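Local coordinates for extracellular solute-binding protein (Conexibacter woesei, PDB 4P98), which probably binds a small solute, perhaps a nucleoside as in PnrA-like relatives, and delivers it to an ABC transporter at the cell membrane, at residues A[69-73]-A[74-78]; A[82-85]-A[86-89]. One frame throughout, in Å; residues are numbered along the deposited sequence.

Contact 1: A[69-73]-A[74-78]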
ATOM      1  N   ARG A  69       1.631 -10.169  23.355  1.00 18.96           N
ATOM      2  CA  ARG A  69       1.468 -10.249  24.805  1.00 19.77           C
ATOM      3  C   ARG A  69       2.738  -9.798  25.530  1.00 18.95           C
ATOM      4  O   ARG A  69       2.668  -9.062  26.515  1.00 17.75           O
ATOM      5  CB  ARG A  69       1.093 -11.672  25.238  1.00 21.56           C
ATOM      6  CG  ARG A  69       0.874 -11.811  26.741  1.00 23.61           C
ATOM      7  CD  ARG A  69       0.329 -13.174  27.149  1.00 23.48           C
ATOM      8  NE  ARG A  69      -0.999 -13.394  26.589  1.00 22.23           N
ATOM      9  CZ  ARG A  69      -1.280 -14.183  25.560  1.00 23.17           C
ATOM     10  NH1 ARG A  69      -0.330 -14.900  24.956  1.00 24.40           N
ATOM     11  NH2 ARG A  69      -2.537 -14.269  25.139  1.00 21.59           N
ATOM     12  N   GLN A  70       3.884 -10.241  25.029  1.00 19.06           N
ATOM     13  CA  GLN A  70       5.174  -9.931  25.639  1.00 22.41           C
ATOM     14  C   GLN A  70       5.470  -8.433  25.618  1.00 22.26           C
ATOM     15  O   GLN A  70       5.962  -7.887  26.599  1.00 22.64           O
ATOM     16  CB  GLN A  70       6.289 -10.715  24.926  1.00 27.39           C
ATOM     17  CG  GLN A  70       7.689 -10.383  25.391  1.00 34.65           C
ATOM     18  CD  GLN A  70       8.746 -11.263  24.747  1.00 46.05           C
ATOM     19  OE1 GLN A  70       8.549 -11.817  23.654  1.00 53.17           O
ATOM     20  NE2 GLN A  70       9.877 -11.395  25.420  1.00 47.97           N
ATOM     21  N   PHE A  71       5.165  -7.754  24.514  1.00 21.06           N
ATOM     22  CA  PHE A  71       5.347  -6.306  24.467  1.00 20.88           C
ATOM     23  C   PHE A  71       4.430  -5.592  25.457  1.00 20.67           C
ATOM     24  O   PHE A  71       4.853  -4.662  26.145  1.00 21.67           O
ATOM     25  CB  PHE A  71       5.124  -5.752  23.054  1.00 19.93           C
ATOM     26  CG  PHE A  71       6.296  -5.947  22.133  1.00 21.53           C
ATOM     27  CD1 PHE A  71       7.540  -5.405  22.444  1.00 23.65           C
ATOM     28  CD2 PHE A  71       6.158  -6.643  20.945  1.00 20.38           C
ATOM     29  CE1 PHE A  71       8.619  -5.556  21.585  1.00 23.67           C
ATOM     30  CE2 PHE A  71       7.233  -6.808  20.088  1.00 21.93           C
ATOM     31  CZ  PHE A  71       8.469  -6.271  20.409  1.00 22.71           C
ATOM     32  N   ALA A  72       3.171  -6.016  25.524  1.00 19.07           N
ATOM     33  CA  ALA A  72       2.231  -5.422  26.473  1.00 19.66           C
ATOM     34  C   ALA A  72       2.658  -5.676  27.917  1.00 19.71           C
ATOM     35  O   ALA A  72       2.566  -4.783  28.753  1.00 20.10           O
ATOM     36  CB  ALA A  72       0.831  -5.958  26.243  1.00 18.92           C
ATOM     37  N   ALA A  73       3.110  -6.893  28.203  1.00 20.63           N
ATOM     38  CA  ALA A  73       3.526  -7.264  29.562  1.00 23.18           C
ATOM     39  C   ALA A  73       4.763  -6.485  30.001  1.00 24.07           C
ATOM     40  O   ALA A  73       4.917  -6.176  31.179  1.00 29.01           O
ATOM     41  CB  ALA A  73       3.787  -8.766  29.646  1.00 25.14           C
ATOM     42  N   ARG A  74       5.633  -6.161  29.049  1.00 25.03           N
ATOM     43  CA  ARG A  74       6.841  -5.381  29.322  1.00 27.09           C
ATOM     44  C   ARG A  74       6.595  -3.876  29.442  1.00 27.99           C
ATOM     45  O   ARG A  74       7.536  -3.107  29.609  1.00 32.70           O
ATOM     46  CB  ARG A  74       7.882  -5.628  28.233  1.00 26.61           C
ATOM     47  CG  ARG A  74       8.488  -7.028  28.250  1.00 27.62           C
ATOM     48  CD  ARG A  74       9.345  -7.248  27.016  1.00 33.00           C
ATOM     49  NE  ARG A  74      10.324  -6.171  26.891  1.00 36.82           N
ATOM     50  CZ  ARG A  74      10.980  -5.847  25.781  1.00 38.37           C
ATOM     51  NH1 ARG A  74      10.788  -6.521  24.649  1.00 40.28           N
ATOM     52  NH2 ARG A  74      11.838  -4.833  25.817  1.00 40.71           N
ATOM     53  N   GLY A  75       5.342  -3.448  29.336  1.00 27.24           N
ATOM     54  CA  GLY A  75       4.999  -2.037  29.519  1.00 28.04           C
ATOM     55  C   GLY A  75       5.196  -1.145  28.301  1.00 26.59           C
ATOM     56  O   GLY A  75       5.416   0.054  28.446  1.00 28.44           O
ATOM     57  N   PHE A  76       5.121  -1.706  27.096  1.00 23.53           N
ATOM     58  CA  PHE A  76       5.052  -0.870  25.907  1.00 21.00           C
ATOM     59  C   PHE A  76       3.734  -0.086  25.942  1.00 19.72           C
ATOM     60  O   PHE A  76       2.727  -0.556  26.467  1.00 20.64           O
ATOM     61  CB  PHE A  76       5.211  -1.690  24.621  1.00 20.57           C
ATOM     62  CG  PHE A  76       6.645  -1.908  24.226  1.00 22.54           C
ATOM     63  CD1 PHE A  76       7.493  -2.669  25.024  1.00 25.55           C
ATOM     64  CD2 PHE A  76       7.161  -1.333  23.079  1.00 23.80           C
ATOM     65  CE1 PHE A  76       8.822  -2.859  24.670  1.00 25.41           C
ATOM     66  CE2 PHE A  76       8.487  -1.523  22.720  1.00 25.96           C
ATOM     67  CZ  PHE A  76       9.319  -2.286  23.520  1.00 26.40           C
ATOM     68  N   ASP A  77       3.763   1.130  25.421  1.00 19.51           N
ATOM     69  CA  ASP A  77       2.596   2.024  25.443  1.00 19.28           C
ATOM     70  C   ASP A  77       1.616   1.722  24.310  1.00 17.30           C
ATOM     71  O   ASP A  77       0.411   1.830  24.472  1.00 17.30           O
ATOM     72  CB  ASP A  77       3.077   3.457  25.306  1.00 20.65           C
ATOM     73  CG  ASP A  77       3.926   3.884  26.475  1.00 20.92           C
ATOM     74  OD1 ASP A  77       3.367   4.043  27.562  1.00 23.19           O
ATOM     75  OD2 ASP A  77       5.140   4.034  26.314  1.00 21.59           O
ATOM     76  N   LEU A  78       2.170   1.339  23.172  1.00 16.09           N
ATOM     77  CA  LEU A  78       1.418   1.138  21.946  1.00 15.19           C
ATOM     78  C   LEU A  78       1.931  -0.081  21.206  1.00 15.48           C
ATOM     79  O   LEU A  78       3.126  -0.160  20.881  1.00 15.91           O
ATOM     80  CB  LEU A  78       1.589   2.357  21.047  1.00 15.17           C
ATOM     81  CG  LEU A  78       0.896   2.316  19.685  1.00 15.07           C
ATOM     82  CD1 LEU A  78      -0.604   2.155  19.818  1.00 16.20           C
ATOM     83  CD2 LEU A  78       1.233   3.568  18.909  1.00 15.59           C
TER
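F71 and F76 form an edge-to-face pair where helix 61-73 ends. The edge of the F71 ring meets the face of F76, with planes 67° apart. F71 CD1 sits over the centre of that face, 3.6 Å from F76 CE1. Both rings also touch A22 and Q53 of the neighbouring strands, so the pair packs the helix end against the sheet.

R74 lies alongside Q70 and F71. Its chain bends at chi3 (53°), which sets R74 NH2 at the edge of the F76 ring, in its plane. F76 CE1 lies over the centre of one guanidinium face, while R74 NH1 approaches F71 CE1 at 3.9 Å. R74 CD lies 3.9 Å from Q70 CG.

R74 N bonds to Q70 O (3.0 Å), G75 N to A72 O (3.1 Å) and F76 N to F71 O (3.1 Å). G75 has positive phi (83°), as a Schellman motif requires, and a side chain there would jam against the R74 carbonyl.

Putting an alanine in place of F76 would probably leave the F71 edge and the R74 guanidinium without their aromatic partner. The chemistry implies a helix end fixed by backbone bonds, with an aromatic pair on its buried side and R74 on the exposed one.

Contact 2: A[82-85]-A[86-89]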
ATOM      1  N   HIS A  82       0.330  -4.798  12.115  1.00 12.16           N
ATOM      2  CA  HIS A  82       0.281  -4.325  10.743  1.00 13.62           C
ATOM      3  C   HIS A  82      -0.112  -5.443   9.784  1.00 14.51           C
ATOM      4  O   HIS A  82       0.696  -6.333   9.482  1.00 14.81           O
ATOM      5  CB  HIS A  82       1.611  -3.707  10.339  1.00 13.01           C
ATOM      6  CG  HIS A  82       1.595  -3.120   8.974  1.00 12.84           C
ATOM      7  ND1 HIS A  82       0.785  -2.057   8.636  1.00 12.24           N
ATOM      8  CD2 HIS A  82       2.286  -3.439   7.858  1.00 13.27           C
ATOM      9  CE1 HIS A  82       0.981  -1.749   7.370  1.00 12.95           C
ATOM     10  NE2 HIS A  82       1.885  -2.576   6.875  1.00 13.31           N
ATOM     11  N   GLY A  83      -1.351  -5.388   9.306  1.00 13.92           N
ATOM     12  CA  GLY A  83      -1.878  -6.398   8.392  1.00 13.78           C
ATOM     13  C   GLY A  83      -3.048  -7.149   8.995  1.00 12.06           C
ATOM     14  O   GLY A  83      -3.055  -7.444  10.187  1.00 11.98           O
ATOM     15  N   ILE A  84      -4.037  -7.468   8.165  1.00 12.53           N
ATOM     16  CA  ILE A  84      -5.259  -8.128   8.632  1.00 14.42           C
ATOM     17  C   ILE A  84      -4.971  -9.471   9.338  1.00 14.76           C
ATOM     18  O   ILE A  84      -5.669  -9.847  10.276  1.00 13.96           O
ATOM     19  CB  ILE A  84      -6.284  -8.266   7.464  1.00 15.96           C
ATOM     20  CG1 ILE A  84      -7.679  -8.654   7.982  1.00 17.38           C
ATOM     21  CG2 ILE A  84      -5.769  -9.214   6.381  1.00 17.05           C
ATOM     22  CD1 ILE A  84      -8.780  -8.654   6.913  1.00 19.79           C
ATOM     23  N   ASP A  85      -3.918 -10.170   8.921  1.00 15.14           N
ATOM     24  CA  ASP A  85      -3.571 -11.467   9.530  1.00 17.79           C
ATOM     25  C   ASP A  85      -3.167 -11.345  11.005  1.00 17.66           C
ATOM     26  O   ASP A  85      -3.268 -12.307  11.756  1.00 20.61           O
ATOM     27  CB  ASP A  85      -2.456 -12.158   8.743  1.00 19.45           C
ATOM     28  CG  ASP A  85      -2.906 -12.637   7.366  1.00 24.12           C
ATOM     29  OD1 ASP A  85      -4.121 -12.760   7.121  1.00 25.87           O
ATOM     30  OD2 ASP A  85      -2.020 -12.890   6.519  1.00 34.18           O
ATOM     31  N   VAL A  86      -2.729 -10.159  11.416  1.00 17.32           N
ATOM     32  CA  VAL A  86      -2.325  -9.894  12.795  1.00 16.37           C
ATOM     33  C   VAL A  86      -3.479  -9.284  13.604  1.00 14.73           C
ATOM     34  O   VAL A  86      -3.376  -9.127  14.820  1.00 13.63           O
ATOM     35  CB  VAL A  86      -1.092  -8.954  12.814  1.00 18.61           C
ATOM     36  CG1 VAL A  86      -0.451  -8.892  14.191  1.00 20.05           C
ATOM     37  CG2 VAL A  86      -0.064  -9.426  11.793  1.00 21.95           C
ATOM     38  N   SER A  87      -4.599  -8.978  12.953  1.00 15.50           N
ATOM     39  CA  SER A  87      -5.676  -8.219  13.626  1.00 14.57           C
ATOM     40  C   SER A  87      -6.325  -9.004  14.756  1.00 15.89           C
ATOM     41  O   SER A  87      -6.552  -8.473  15.838  1.00 13.78           O
ATOM     42  CB  SER A  87      -6.731  -7.729  12.634  1.00 15.10           C
ATOM     43  OG  SER A  87      -7.375  -8.789  11.970  1.00 15.02           O
ATOM     44  N   GLU A  88      -6.619 -10.273  14.518  1.00 16.99           N
ATOM     45  CA  GLU A  88      -7.292 -11.054  15.542  1.00 19.19           C
ATOM     46  C   GLU A  88      -6.433 -11.217  16.813  1.00 15.73           C
ATOM     47  O   GLU A  88      -6.928 -11.001  17.916  1.00 15.91           O
ATOM     48  CB  GLU A  88      -7.787 -12.394  14.966  1.00 23.94           C
ATOM     49  CG  GLU A  88      -8.872 -13.053  15.787  1.00 30.68           C
ATOM     50  CD  GLU A  88      -9.996 -12.103  16.157  1.00 37.25           C
ATOM     51  OE1 GLU A  88     -10.576 -11.473  15.237  1.00 41.58           O
ATOM     52  OE2 GLU A  88     -10.277 -11.979  17.374  1.00 44.11           O
ATOM     53  N   PRO A  89      -5.141 -11.552  16.673  1.00 16.11           N
ATOM     54  CA  PRO A  89      -4.269 -11.585  17.860  1.00 16.39           C
ATOM     55  C   PRO A  89      -4.231 -10.258  18.612  1.00 15.29           C
ATOM     56  O   PRO A  89      -4.286 -10.245  19.847  1.00 16.19           O
ATOM     57  CB  PRO A  89      -2.891 -11.899  17.287  1.00 18.08           C
ATOM     58  CG  PRO A  89      -3.137 -12.531  15.975  1.00 18.71           C
ATOM     59  CD  PRO A  89      -4.504 -12.177  15.498  1.00 17.12           C
TER
HETATM   60  O   HOH W   1      -6.444 -11.991  12.095  1.00 23.67           O
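S87 reaches back to I84 at the start of helix 84-94 and bonds to it twice. S87 OG donates to I84 O at 2.6 Å, in the carbonyl plane and on a lone pair. S87 N donates to the same oxygen at 3.0 Å, from above that plane. With chi1 at 62°, OG sits between the backbone N and the carbonyl carbon of S87, and this turns the hydroxyl back toward I84.

A water is the third donor to I84 O, at 2.9 Å. It accepts from E88 N at 3.0 Å and gives a weak bond to D85 O. The water thus serves an amide and two carbonyls of the first turn. P89 has no N-H to give, and its CD lies 3.9 Å from D85 O. The helix is kinked at this proline.

G83 O takes V86 N at 3.0 Å, with the donor above the carbonyl plane. V86 CB packs on the same oxygen. G83 N is held by S105 OG. The backbone angles of G83 (117/143°) suit glycine alone, since a side chain would jam against the H82 carbonyl.

The polar ends of H82 and E88 find partners beyond this turn. H82 NE2 donates to F34 O, and E88 OE1 pairs with R113.

The chemistry implies a tight, irregular first turn, in which a serine hydroxyl and a water supplement the few backbone bonds.

In the fold
Contacts 1 and 2 follow each other along the chain, and their centres are about 17 Å apart. Strand 78-82 of the six-stranded parallel sheet runs between them. Contact 1 leads from helix 61-73 into that strand, and contact 2 leads from it into helix 84-94. Contact 1 is partly buried, and its centre lies about 27 Å from the centre of the chain. Contact 2 is more buried, its centre about 16 Å from that of the chain. Helix 61-73 serves both, since V86 and P89 touch I68. Each turn depends on a glycine. The helix end adds aromatic and guanidinium packing to its backbone bonds, whereas the helix start adds a hydroxyl and a water.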